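PDB 3LKB: probable branched-chain amino acid ABC transporter, amino acid binding protein from Thermus thermophilus, which probably serves as the amino acid-binding component of a branched-chain amino acid ABC transporter, and holds a bound valine in this structure. Local coordinates for residues Val8-Ser13 / Val47-Val52; Lys142-Ala147 / Gly198-Val203; Pro210-Leu215 / Ala240-Ala245; Leu267-Gly272 / Asn280-Val285. The protein carries 2 engineered substitutions. All coordinates share one frame; numbering follows the deposited sequence.

Contact 1: Val8-Ser13 / Val47-Val52; sequences VTLFWS and VVFNCV
The carbonyl oxygen of Val-8 takes the N-H of Asn-50 at 2.7 Å (Val-8 O to Asn-50 N), the donor standing 40° out of the carbonyl plane. The same oxygen also receives a C-H···O contact from Phe-49 CA. Val-52 O is gripped in a similar way: it accepts the N-H of Trp-12. Phe-11 CA adds a C-H···O contact to Val-52 O at 3.2 Å. Together with Val-8 N to Val-48 O, Leu-10 N to Asn-50 O and Val-52 N to Leu-10 O, these bonds make a regular parallel ladder. On one face, Thr-9 and Asn-50 lie side by side and point the same way. CG of Asn-50 is anti to the backbone N (chi1 179°), and Asn-50 ND2 donates to Thr-9 OG1 at 3.0 Å with the hydroxyl close to the amide plane. Beside this pair, Thr-9 CG2 meets Val-52 CG2 at 3.9 Å, and Val-52 CG1 comes to the edge of the Phe-11 ring, touching CD1. Phe-11 also packs on Phe-66 and Ala-70 of helix 60-72. The other face is apolar. Val-8 CB rests 3.8 Å from Val-47 CG1, a methyl that also sits over the centre of the Phe-49 ring. Val-8 CG1 reaches that ring at Phe-49 CE1, 4.0 Å away. Leu-10 and Phe-49 continue onto Cys-35 of helix 21-41 and Val-298 of helix 285-308. Strand 6-14, helix 21-41 and strand 47-55 thus form a beta-alpha-beta crossover unit, the building block of the alpha/beta lobes of periplasmic binding proteins.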
loop_
_atom_site.group_PDB
_atom_site.type_symbol
_atom_site.label_atom_id
_atom_site.label_comp_id
_atom_site.label_asym_id
_atom_site.label_seq_id
_atom_site.Cartn_x
_atom_site.Cartn_y
_atom_site.Cartn_z
ATOM N N VAL A 8 -17.493 -19.952 8.923
ATOM C CA VAL A 8 -16.134 -20.396 8.675
ATOM C C VAL A 8 -15.173 -19.219 8.304
ATOM O O VAL A 8 -15.441 -18.405 7.390
ATOM C CB VAL A 8 -16.075 -21.524 7.603
ATOM C CG1 VAL A 8 -14.626 -21.754 7.137
ATOM C CG2 VAL A 8 -16.698 -22.824 8.131
ATOM N N THR A 9 -14.061 -19.148 9.034
ATOM C CA THR A 9 -13.092 -18.112 8.837
ATOM C C THR A 9 -12.006 -18.440 7.833
ATOM O O THR A 9 -11.322 -19.485 7.885
ATOM C CB THR A 9 -12.502 -17.642 10.121
ATOM O OG1 THR A 9 -13.561 -17.036 10.891
ATOM C CG2 THR A 9 -11.420 -16.570 9.819
ATOM N N LEU A 10 -11.896 -17.521 6.886
ATOM C CA LEU A 10 -10.900 -17.594 5.859
ATOM C C LEU A 10 -9.920 -16.494 6.238
ATOM O O LEU A 10 -10.272 -15.330 6.220
ATOM C CB LEU A 10 -11.555 -17.332 4.515
ATOM C CG LEU A 10 -10.783 -17.965 3.359
ATOM C CD1 LEU A 10 -10.561 -19.425 3.682
ATOM C CD2 LEU A 10 -11.551 -17.824 2.087
ATOM N N PHE A 11 -8.712 -16.879 6.639
ATOM C CA PHE A 11 -7.775 -15.934 7.201
ATOM C C PHE A 11 -6.491 -15.845 6.363
ATOM O O PHE A 11 -5.863 -16.841 6.037
ATOM C CB PHE A 11 -7.529 -16.269 8.683
ATOM C CG PHE A 11 -6.229 -15.734 9.253
ATOM C CD1 PHE A 11 -6.163 -14.456 9.822
ATOM C CD2 PHE A 11 -5.082 -16.516 9.250
ATOM C CE1 PHE A 11 -4.976 -13.977 10.385
ATOM C CE2 PHE A 11 -3.910 -16.062 9.803
ATOM C CZ PHE A 11 -3.859 -14.765 10.377
ATOM N N TRP A 12 -6.123 -14.633 5.979
ATOM C CA TRP A 12 -4.855 -14.394 5.299
ATOM C C TRP A 12 -4.126 -13.355 6.096
ATOM O O TRP A 12 -4.747 -12.421 6.647
ATOM C CB TRP A 12 -5.124 -13.871 3.900
ATOM C CG TRP A 12 -3.914 -13.459 3.113
ATOM C CD1 TRP A 12 -3.127 -14.267 2.391
ATOM C CD2 TRP A 12 -3.352 -12.124 2.988
ATOM N NE1 TRP A 12 -2.110 -13.545 1.798
ATOM C CE2 TRP A 12 -2.223 -12.230 2.145
ATOM C CE3 TRP A 12 -3.676 -10.876 3.535
ATOM C CZ2 TRP A 12 -1.439 -11.143 1.788
ATOM C CZ3 TRP A 12 -2.888 -9.777 3.195
ATOM C CH2 TRP A 12 -1.785 -9.921 2.309
ATOM N N SER A 13 -2.821 -13.535 6.215
ATOM C CA SER A 13 -1.964 -12.514 6.849
ATOM C C SER A 13 -0.800 -12.252 5.914
ATOM O O SER A 13 -0.108 -13.176 5.537
ATOM C CB SER A 13 -1.453 -13.000 8.219
ATOM O OG SER A 13 -0.340 -12.248 8.665
ATOM N N VAL A 47 -22.557 -22.501 4.432
ATOM C CA VAL A 47 -21.397 -21.885 5.070
ATOM C C VAL A 47 -21.334 -20.389 4.772
ATOM O O VAL A 47 -21.354 -19.976 3.609
ATOM C CB VAL A 47 -20.103 -22.538 4.567
ATOM C CG1 VAL A 47 -18.871 -21.742 5.013
ATOM C CG2 VAL A 47 -20.012 -23.939 5.035
ATOM N N VAL A 48 -21.274 -19.551 5.793
ATOM C CA VAL A 48 -20.902 -18.152 5.490
ATOM C C VAL A 48 -19.454 -17.918 5.882
ATOM O O VAL A 48 -19.035 -18.276 6.990
ATOM C CB VAL A 48 -21.931 -17.065 5.983
ATOM C CG1 VAL A 48 -23.272 -17.698 6.270
ATOM C CG2 VAL A 48 -21.458 -16.321 7.211
ATOM N N PHE A 49 -18.669 -17.410 4.936
ATOM C CA PHE A 49 -17.272 -17.133 5.223
ATOM C C PHE A 49 -17.134 -15.820 5.976
ATOM O O PHE A 49 -17.674 -14.790 5.579
ATOM C CB PHE A 49 -16.382 -17.159 3.972
ATOM C CG PHE A 49 -16.240 -18.540 3.357
ATOM C CD1 PHE A 49 -15.295 -19.446 3.838
ATOM C CD2 PHE A 49 -17.067 -18.935 2.312
ATOM C CE1 PHE A 49 -15.171 -20.714 3.282
ATOM C CE2 PHE A 49 -16.957 -20.208 1.741
ATOM C CZ PHE A 49 -16.016 -21.101 2.218
ATOM N N ASN A 50 -16.449 -15.903 7.099
ATOM C CA ASN A 50 -15.931 -14.748 7.766
ATOM C C ASN A 50 -14.504 -14.465 7.195
ATOM O O ASN A 50 -13.549 -15.259 7.320
ATOM C CB ASN A 50 -15.919 -15.030 9.270
ATOM C CG ASN A 50 -15.364 -13.901 10.059
ATOM O OD1 ASN A 50 -15.690 -12.768 9.781
ATOM N ND2 ASN A 50 -14.508 -14.195 11.055
ATOM N N CYS A 51 -14.387 -13.333 6.532
ATOM C CA CYS A 51 -13.181 -13.012 5.803
ATOM C C CYS A 51 -12.230 -12.171 6.643
ATOM O O CYS A 51 -12.524 -11.041 6.926
ATOM C CB CYS A 51 -13.520 -12.210 4.577
ATOM S SG CYS A 51 -11.953 -11.809 3.742
ATOM N N VAL A 52 -11.105 -12.732 7.048
ATOM C CA VAL A 52 -10.178 -12.000 7.845
ATOM C C VAL A 52 -8.851 -11.838 7.106
ATOM O O VAL A 52 -8.129 -12.812 6.856
ATOM C CB VAL A 52 -10.014 -12.619 9.211
ATOM C CG1 VAL A 52 -8.996 -11.842 9.999
ATOM C CG2 VAL A 52 -11.396 -12.662 9.920
#

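Contact 2: Lys142-Ala147 / Gly198-Val203; sequences KGAKVA and GVEYVV
Two hydrogen bonds pair Glu-200 with the backbone of Lys-145. Glu-200 OE1 accepts Lys-145 N at 2.8 Å through its anti lone pair, while Glu-200 N donates to Lys-145 O at 2.9 Å. Lys-145 O has a second, weak donor in Tyr-201 N. The other carboxylate oxygen, OE2, forms a salt bridge with Lys-141, so each carboxylate oxygen has a partner; Lys-145 NZ stays well away from the acid. Further along, the backbone bonds Ala-147 N to Tyr-201 O and Val-203 N to Ala-147 O continue the ladder. They join parallel strands 145-150 and 201-205, neighbours within a mostly parallel sheet whose next strands are 173-179 and 226-229. Strand 201-205 is entered from helix 188-196 through Gly-198, whose positive phi closes a Schellman motif. Apolar contacts occupy both faces. On one, Ala-144 CB touches Tyr-201 CE2 at 3.8 Å and Val-146 CG2 approaches Val-203 CG2 at 4.2 Å. Ile-137 of helix 126-140 lies against Ala-144, Tyr-201 and Val-203, and Leu-134 of the same helix against Val-146; Tyr-201 OH bonds Glu-140. On the other, Val-199 CG1, anti to its backbone N (chi1 171°), meets Ala-147 CB at 3.6 Å, and both residues pack on Phe-194 of helix 188-196.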
loop_
_atom_site.group_PDB
_atom_site.type_symbol
_atom_site.label_atom_id
_atom_site.label_comp_id
_atom_site.label_asym_id
_atom_site.label_seq_id
_atom_site.Cartn_x
_atom_site.Cartn_y
_atom_site.Cartn_z
ATOM N N LYS A 142 26.074 -19.963 -24.657
ATOM C CA LYS A 142 26.882 -20.837 -23.779
ATOM C C LYS A 142 27.950 -20.043 -23.122
ATOM O O LYS A 142 28.507 -19.109 -23.723
ATOM C CB LYS A 142 27.545 -22.002 -24.503
ATOM C CG LYS A 142 27.590 -21.821 -25.977
ATOM C CD LYS A 142 26.310 -22.361 -26.657
ATOM C CE LYS A 142 25.226 -21.280 -26.968
ATOM N NZ LYS A 142 23.837 -21.789 -26.655
ATOM N N GLY A 143 28.212 -20.426 -21.883
ATOM C CA GLY A 143 29.227 -19.807 -21.057
ATOM C C GLY A 143 28.840 -18.405 -20.643
ATOM O O GLY A 143 29.716 -17.639 -20.232
ATOM N N ALA A 144 27.547 -18.071 -20.751
ATOM C CA ALA A 144 27.078 -16.705 -20.468
ATOM C C ALA A 144 27.380 -16.251 -19.048
ATOM O O ALA A 144 27.251 -17.012 -18.105
ATOM C CB ALA A 144 25.606 -16.565 -20.742
ATOM N N LYS A 145 27.786 -15.002 -18.893
ATOM C CA LYS A 145 27.988 -14.474 -17.578
ATOM C C LYS A 145 26.680 -13.913 -17.063
ATOM O O LYS A 145 26.063 -13.100 -17.707
ATOM C CB LYS A 145 29.034 -13.370 -17.593
ATOM C CG LYS A 145 30.427 -13.737 -18.205
ATOM C CD LYS A 145 31.467 -13.428 -17.160
ATOM C CE LYS A 145 32.631 -12.643 -17.687
ATOM N NZ LYS A 145 33.820 -13.528 -17.876
ATOM N N VAL A 146 26.281 -14.330 -15.874
ATOM C CA VAL A 146 25.019 -13.906 -15.302
ATOM C C VAL A 146 25.199 -13.381 -13.882
ATOM O O VAL A 146 26.056 -13.849 -13.130
ATOM C CB VAL A 146 23.925 -15.023 -15.425
ATOM C CG1 VAL A 146 24.464 -16.280 -15.961
ATOM C CG2 VAL A 146 23.056 -15.262 -14.151
ATOM N N ALA A 147 24.382 -12.398 -13.527
ATOM C CA ALA A 147 24.404 -11.841 -12.203
ATOM C C ALA A 147 23.013 -12.050 -11.617
ATOM O O ALA A 147 22.002 -12.000 -12.332
ATOM C CB ALA A 147 24.717 -10.394 -12.283
ATOM N N GLY A 198 31.647 -7.765 -17.203
ATOM C CA GLY A 198 31.107 -8.405 -18.419
ATOM C C GLY A 198 29.806 -9.199 -18.260
ATOM O O GLY A 198 29.521 -10.082 -19.061
ATOM N N VAL A 199 29.007 -8.882 -17.243
ATOM C CA VAL A 199 27.701 -9.496 -17.060
ATOM C C VAL A 199 26.846 -9.309 -18.314
ATOM O O VAL A 199 26.835 -8.250 -18.888
ATOM C CB VAL A 199 26.984 -8.957 -15.767
ATOM C CG1 VAL A 199 25.522 -9.400 -15.661
ATOM C CG2 VAL A 199 27.753 -9.421 -14.527
ATOM N N GLU A 200 26.127 -10.350 -18.730
ATOM C CA GLU A 200 25.341 -10.238 -19.957
ATOM C C GLU A 200 23.870 -10.492 -19.723
ATOM O O GLU A 200 23.037 -10.187 -20.562
ATOM C CB GLU A 200 25.896 -11.150 -21.045
ATOM C CG GLU A 200 26.723 -12.296 -20.549
ATOM C CD GLU A 200 27.660 -12.873 -21.630
ATOM O OE1 GLU A 200 28.322 -13.926 -21.368
ATOM O OE2 GLU A 200 27.715 -12.269 -22.731
ATOM N N TYR A 201 23.569 -11.057 -18.559
ATOM C CA TYR A 201 22.224 -11.423 -18.218
ATOM C C TYR A 201 22.104 -11.153 -16.757
ATOM O O TYR A 201 22.923 -11.612 -15.974
ATOM C CB TYR A 201 21.999 -12.905 -18.448
ATOM C CG TYR A 201 21.981 -13.281 -19.900
ATOM C CD1 TYR A 201 20.773 -13.409 -20.586
ATOM C CD2 TYR A 201 23.171 -13.523 -20.593
ATOM C CE1 TYR A 201 20.753 -13.754 -21.927
ATOM C CE2 TYR A 201 23.165 -13.891 -21.952
ATOM C CZ TYR A 201 21.958 -14.003 -22.607
ATOM O OH TYR A 201 21.930 -14.349 -23.939
ATOM N N VAL A 202 21.086 -10.415 -16.386
ATOM C CA VAL A 202 20.779 -10.253 -14.986
ATOM C C VAL A 202 19.457 -10.948 -14.658
ATOM O O VAL A 202 18.421 -10.662 -15.267
ATOM C CB VAL A 202 20.655 -8.761 -14.614
ATOM C CG1 VAL A 202 20.504 -8.610 -13.147
ATOM C CG2 VAL A 202 21.832 -8.041 -15.074
ATOM N N VAL A 203 19.500 -11.858 -13.699
ATOM C CA VAL A 203 18.287 -12.526 -13.265
ATOM C C VAL A 203 17.845 -11.920 -11.956
ATOM O O VAL A 203 18.638 -11.844 -11.028
ATOM C CB VAL A 203 18.534 -14.014 -13.059
ATOM C CG1 VAL A 203 17.323 -14.682 -12.397
ATOM C CG2 VAL A 203 18.859 -14.640 -14.389
#

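Contact 3: Pro210-Leu215 / Ala240-Ala245; sequences PVANIL and ALAGDA
Ala-212 CB and Leu-241 CB meet at 3.5 Å in an interface of aliphatic side chains with no hydrogen bond between the two segments. Its tight part is formed by the buried Ala-212, Ala-242 and Leu-215. Ala-212 CB faces Ala-242 CB at 3.9 Å, and the short side chains let the two backbones come close, with 4.6 Å between Ala-212 CA and Ala-242 CA. One turn further along helix 208-220, Leu-215 fills the next position. Leu-215 CB lies 3.8 Å from Ala-245 CB, and Leu-215 CD1 reaches Ala-242 CB at 4.0 Å. The CB of Ala-245 in turn presses on Leu-215 O, 3.5 Å away. Here helix 208-220 packs against the C-terminal end of helix 236-242 and the 3-10 turn that follows it, helices that precede and follow strand 226-229 in the chain; Leu-215 also touches His-227 of that strand and Leu-238. The solvent side is looser. Leu-241 contributes little beyond CB: its CG, anti to the carbonyl carbon (chi1 -65°), and the atoms beyond it make no contact within 4.2 Å across the segments. Past Ala-242, the positive phi of Gly-243 turns the chain through the exposed Asp-244, which touches nothing of 210-215, before Ala-245 comes back to the helix.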
loop_
_atom_site.group_PDB
_atom_site.type_symbol
_atom_site.label_atom_id
_atom_site.label_comp_id
_atom_site.label_asym_id
_atom_site.label_seq_id
_atom_site.Cartn_x
_atom_site.Cartn_y
_atom_site.Cartn_z
ATOM N N PRO A 210 11.705 -2.490 -6.990
ATOM C CA PRO A 210 13.186 -2.484 -7.176
ATOM C C PRO A 210 13.663 -2.867 -8.590
ATOM O O PRO A 210 14.641 -2.283 -9.131
ATOM C CB PRO A 210 13.671 -3.501 -6.145
ATOM C CG PRO A 210 12.543 -3.413 -5.016
ATOM C CD PRO A 210 11.274 -3.319 -5.850
ATOM N N VAL A 211 12.987 -3.836 -9.200
ATOM C CA VAL A 211 13.370 -4.245 -10.554
ATOM C C VAL A 211 13.172 -3.091 -11.560
ATOM O O VAL A 211 14.083 -2.788 -12.333
ATOM C CB VAL A 211 12.636 -5.535 -11.018
ATOM C CG1 VAL A 211 12.982 -5.864 -12.510
ATOM C CG2 VAL A 211 13.018 -6.687 -10.136
ATOM N N ALA A 212 12.004 -2.445 -11.510
ATOM C CA ALA A 212 11.695 -1.301 -12.355
ATOM C C ALA A 212 12.761 -0.204 -12.261
ATOM O O ALA A 212 13.187 0.404 -13.299
ATOM C CB ALA A 212 10.316 -0.742 -11.980
ATOM N N ASN A 213 13.190 0.080 -11.035
ATOM C CA ASN A 213 14.227 1.085 -10.841
ATOM C C ASN A 213 15.549 0.718 -11.530
ATOM O O ASN A 213 16.229 1.567 -12.153
ATOM C CB ASN A 213 14.448 1.316 -9.345
ATOM C CG ASN A 213 13.281 2.038 -8.701
ATOM O OD1 ASN A 213 12.589 2.839 -9.360
ATOM N ND2 ASN A 213 13.038 1.747 -7.413
ATOM N N ILE A 214 15.931 -0.545 -11.394
ATOM C CA ILE A 214 17.126 -1.030 -12.055
ATOM C C ILE A 214 16.995 -0.888 -13.595
ATOM O O ILE A 214 17.927 -0.397 -14.232
ATOM C CB ILE A 214 17.456 -2.474 -11.611
ATOM C CG1 ILE A 214 17.995 -2.454 -10.179
ATOM C CG2 ILE A 214 18.464 -3.106 -12.564
ATOM C CD1 ILE A 214 18.011 -3.798 -9.506
ATOM N N LEU A 215 15.849 -1.273 -14.174
ATOM C CA LEU A 215 15.639 -1.199 -15.627
ATOM C C LEU A 215 15.674 0.230 -16.119
ATOM O O LEU A 215 16.262 0.513 -17.140
ATOM C CB LEU A 215 14.266 -1.801 -16.032
ATOM C CG LEU A 215 13.969 -3.225 -15.573
ATOM C CD1 LEU A 215 12.557 -3.722 -15.990
ATOM C CD2 LEU A 215 15.064 -4.150 -16.016
ATOM N N ALA A 240 3.900 -1.029 -15.581
ATOM C CA ALA A 240 3.412 0.231 -15.078
ATOM C C ALA A 240 4.534 1.048 -14.402
ATOM O O ALA A 240 4.534 2.295 -14.472
ATOM C CB ALA A 240 2.259 -0.005 -14.066
ATOM N N LEU A 241 5.442 0.368 -13.702
ATOM C CA LEU A 241 6.545 1.060 -12.960
ATOM C C LEU A 241 7.756 1.327 -13.840
ATOM O O LEU A 241 8.478 2.281 -13.593
ATOM C CB LEU A 241 6.997 0.224 -11.775
ATOM C CG LEU A 241 5.960 0.009 -10.677
ATOM C CD1 LEU A 241 6.457 -0.989 -9.672
ATOM C CD2 LEU A 241 5.681 1.345 -9.964
ATOM N N ALA A 242 7.977 0.500 -14.860
ATOM C CA ALA A 242 9.171 0.584 -15.708
ATOM C C ALA A 242 8.892 1.196 -17.105
ATOM O O ALA A 242 9.826 1.719 -17.758
ATOM C CB ALA A 242 9.785 -0.786 -15.887
ATOM N N GLY A 243 7.638 1.117 -17.556
ATOM C CA GLY A 243 7.299 1.590 -18.916
ATOM C C GLY A 243 8.184 0.879 -19.927
ATOM O O GLY A 243 8.366 -0.301 -19.856
ATOM N N ASP A 244 8.784 1.618 -20.826
ATOM C CA ASP A 244 9.552 1.045 -21.902
ATOM C C ASP A 244 10.824 0.424 -21.463
ATOM O O ASP A 244 11.464 -0.280 -22.256
ATOM C CB ASP A 244 9.951 2.121 -22.883
ATOM C CG ASP A 244 9.120 2.089 -24.089
ATOM O OD1 ASP A 244 7.869 2.112 -23.913
ATOM O OD2 ASP A 244 9.702 2.016 -25.213
ATOM N N ALA A 245 11.245 0.725 -20.241
ATOM C CA ALA A 245 12.496 0.135 -19.809
ATOM C C ALA A 245 12.264 -1.347 -19.601
ATOM O O ALA A 245 13.216 -2.099 -19.502
ATOM C CB ALA A 245 13.101 0.837 -18.540
#

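Contact 4: Leu267-Gly272 / Asn280-Val285; sequences LQKEIG and NFIESV
A first torsion of -68° puts CG1 of Ile-282 anti to its carbonyl carbon and leaves CG2 anti to the backbone N, so that the two branches part, CG2 toward Lys-269 and CG1 toward Gly-272. Ile-282 CG2 meets Lys-269 CD at 3.4 Å, where the two side chains cross obliquely. The lysine chain is bent at each torsion beyond CG, and its methylenes lie against the isoleucine while NZ goes on to a hydrogen bond with Ala-258 O. The other branch of Ile-282 runs toward the backbone of Gly-272, with Ile-282 CG1 4.2 Å from Gly-272 CA; the position of the terminal methyl is doubtful, as it is modelled too near that glycine. Gln-268, extended beyond CG, reaches across to the end of helix 279-282, where Gln-268 CG is 3.7 Å from Ile-282 O. Beyond that helix the chain turns through Glu-283, and Ser-284 N bonds Phe-281 O at 3.0 Å. Ser-284 is the N-cap of helix 285-308: its OG accepts Asn-286 N and also bonds Asp-237 OD1. Phe-281 packs on Gln-57 of the second subunit. The contact between Ile-282 and Lys-269 is aliphatic. Lys-269 NZ is 7.0 Å from Glu-283 OE2, which implies that the lysine's charge makes no salt bridge with Glu-283; its methylenes carry its share of the contact with the end of helix 279-282.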
loop_
_atom_site.group_PDB
_atom_site.type_symbol
_atom_site.label_atom_id
_atom_site.label_comp_id
_atom_site.label_asym_id
_atom_site.label_seq_id
_atom_site.Cartn_x
_atom_site.Cartn_y
_atom_site.Cartn_z
ATOM N N LEU A 267 -13.431 -14.444 -14.626
ATOM C CA LEU A 267 -13.971 -14.290 -13.277
ATOM C C LEU A 267 -13.225 -13.242 -12.450
ATOM O O LEU A 267 -13.841 -12.435 -11.746
ATOM C CB LEU A 267 -13.983 -15.650 -12.556
ATOM C CG LEU A 267 -14.607 -15.666 -11.163
ATOM C CD1 LEU A 267 -16.097 -15.423 -11.376
ATOM C CD2 LEU A 267 -14.334 -16.999 -10.381
ATOM N N GLN A 268 -11.894 -13.247 -12.520
ATOM C CA GLN A 268 -11.121 -12.228 -11.813
ATOM C C GLN A 268 -11.619 -10.822 -12.191
ATOM O O GLN A 268 -11.828 -9.991 -11.301
ATOM C CB GLN A 268 -9.603 -12.459 -12.046
ATOM C CG GLN A 268 -8.740 -11.264 -12.463
ATOM C CD GLN A 268 -7.244 -11.574 -12.467
ATOM O OE1 GLN A 268 -6.413 -10.667 -12.544
ATOM N NE2 GLN A 268 -6.896 -12.848 -12.398
ATOM N N LYS A 269 -11.847 -10.604 -13.494
ATOM C CA LYS A 269 -12.320 -9.342 -14.069
ATOM C C LYS A 269 -13.710 -8.971 -13.553
ATOM O O LYS A 269 -13.934 -7.866 -13.015
ATOM C CB LYS A 269 -12.354 -9.453 -15.606
ATOM C CG LYS A 269 -11.145 -8.917 -16.410
ATOM C CD LYS A 269 -9.826 -9.125 -15.711
ATOM C CE LYS A 269 -8.702 -9.646 -16.660
ATOM N NZ LYS A 269 -8.846 -9.402 -18.169
ATOM N N GLU A 270 -14.617 -9.935 -13.645
ATOM C CA GLU A 270 -15.969 -9.808 -13.156
ATOM C C GLU A 270 -15.992 -9.468 -11.666
ATOM O O GLU A 270 -16.666 -8.516 -11.255
ATOM C CB GLU A 270 -16.760 -11.101 -13.431
ATOM C CG GLU A 270 -18.156 -11.126 -12.773
ATOM C CD GLU A 270 -19.035 -12.387 -13.073
ATOM O OE1 GLU A 270 -18.610 -13.367 -13.744
ATOM O OE2 GLU A 270 -20.195 -12.385 -12.587
ATOM N N ILE A 271 -15.246 -10.226 -10.868
ATOM C CA ILE A 271 -15.207 -9.981 -9.428
ATOM C C ILE A 271 -14.562 -8.622 -9.136
ATOM O O ILE A 271 -15.048 -7.806 -8.338
ATOM C CB ILE A 271 -14.502 -11.150 -8.699
ATOM C CG1 ILE A 271 -15.408 -12.407 -8.713
ATOM C CG2 ILE A 271 -14.098 -10.754 -7.299
ATOM C CD1 ILE A 271 -14.745 -13.661 -8.098
ATOM N N GLY A 272 -13.473 -8.349 -9.835
ATOM C CA GLY A 272 -12.816 -7.070 -9.638
ATOM C C GLY A 272 -13.729 -5.889 -9.909
ATOM O O GLY A 272 -13.732 -4.946 -9.157
ATOM N N ASN A 280 -5.718 -1.236 -12.232
ATOM C CA ASN A 280 -4.410 -1.837 -12.063
ATOM C C ASN A 280 -4.371 -2.995 -11.044
ATOM O O ASN A 280 -3.471 -3.815 -11.128
ATOM C CB ASN A 280 -3.309 -0.789 -11.782
ATOM C CG ASN A 280 -3.332 -0.291 -10.354
ATOM O OD1 ASN A 280 -4.218 0.460 -9.963
ATOM N ND2 ASN A 280 -2.348 -0.721 -9.559
ATOM N N PHE A 281 -5.335 -3.064 -10.118
ATOM C CA PHE A 281 -5.521 -4.270 -9.295
ATOM C C PHE A 281 -6.124 -5.391 -10.114
ATOM O O PHE A 281 -5.613 -6.501 -10.078
ATOM C CB PHE A 281 -6.394 -4.014 -8.053
ATOM C CG PHE A 281 -5.623 -3.476 -6.921
ATOM C CD1 PHE A 281 -5.586 -4.138 -5.703
ATOM C CD2 PHE A 281 -4.881 -2.312 -7.075
ATOM C CE1 PHE A 281 -4.816 -3.643 -4.661
ATOM C CE2 PHE A 281 -4.117 -1.825 -6.041
ATOM C CZ PHE A 281 -4.073 -2.509 -4.839
ATOM N N ILE A 282 -7.202 -5.089 -10.841
ATOM C CA ILE A 282 -7.921 -6.055 -11.656
ATOM C C ILE A 282 -6.912 -6.794 -12.559
ATOM O O ILE A 282 -6.987 -8.016 -12.711
ATOM C CB ILE A 282 -8.985 -5.397 -12.604
ATOM C CG1 ILE A 282 -10.201 -4.748 -11.883
ATOM C CG2 ILE A 282 -9.434 -6.371 -13.673
ATOM C CD1 ILE A 282 -10.534 -5.347 -10.597
ATOM N N GLU A 283 -5.952 -6.069 -13.125
ATOM C CA GLU A 283 -5.042 -6.703 -14.072
ATOM C C GLU A 283 -3.749 -7.279 -13.500
ATOM O O GLU A 283 -2.947 -7.844 -14.238
ATOM C CB GLU A 283 -4.758 -5.793 -15.269
ATOM C CG GLU A 283 -4.176 -4.465 -14.951
ATOM C CD GLU A 283 -4.153 -3.497 -16.174
ATOM O OE1 GLU A 283 -3.330 -2.533 -16.136
ATOM O OE2 GLU A 283 -4.959 -3.702 -17.148
ATOM N N SER A 284 -3.527 -7.111 -12.200
ATOM C CA SER A 284 -2.297 -7.578 -11.636
ATOM C C SER A 284 -2.251 -9.092 -11.646
ATOM O O SER A 284 -3.245 -9.744 -11.352
ATOM C CB SER A 284 -2.183 -7.081 -10.215
ATOM O OG SER A 284 -0.894 -7.348 -9.709
ATOM N N VAL A 285 -1.102 -9.661 -11.974
ATOM C CA VAL A 285 -0.935 -11.095 -11.871
ATOM C C VAL A 285 -1.039 -11.530 -10.411
ATOM O O VAL A 285 -1.413 -12.658 -10.126
ATOM C CB VAL A 285 0.384 -11.573 -12.491
ATOM C CG1 VAL A 285 1.587 -11.296 -11.538
ATOM C CG2 VAL A 285 0.292 -13.078 -12.901
#

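Overall arrangement
The contacts follow one another along the chain, 1 to 4. Contacts 1 and 2, each a pair of neighbouring parallel strands, in two different sheets, lie on opposite sides of the chain's centre, with centres about 45 Å apart. Contact 3 is about 20 Å from contact 2, centre to centre, and strand 201-205 leads directly into helix 208-220, so both belong to one half of the molecule. Contact 4 is about 20 Å from contact 1, centre to centre, and helices 21-41 and 285-308 touch both. This division is consistent with the two-lobed fold of periplasmic binding proteins, in which ligand is held between the lobes; the side chains of Trp-12 and Ser-284 lie about 8 and 12 Å from the bound valine.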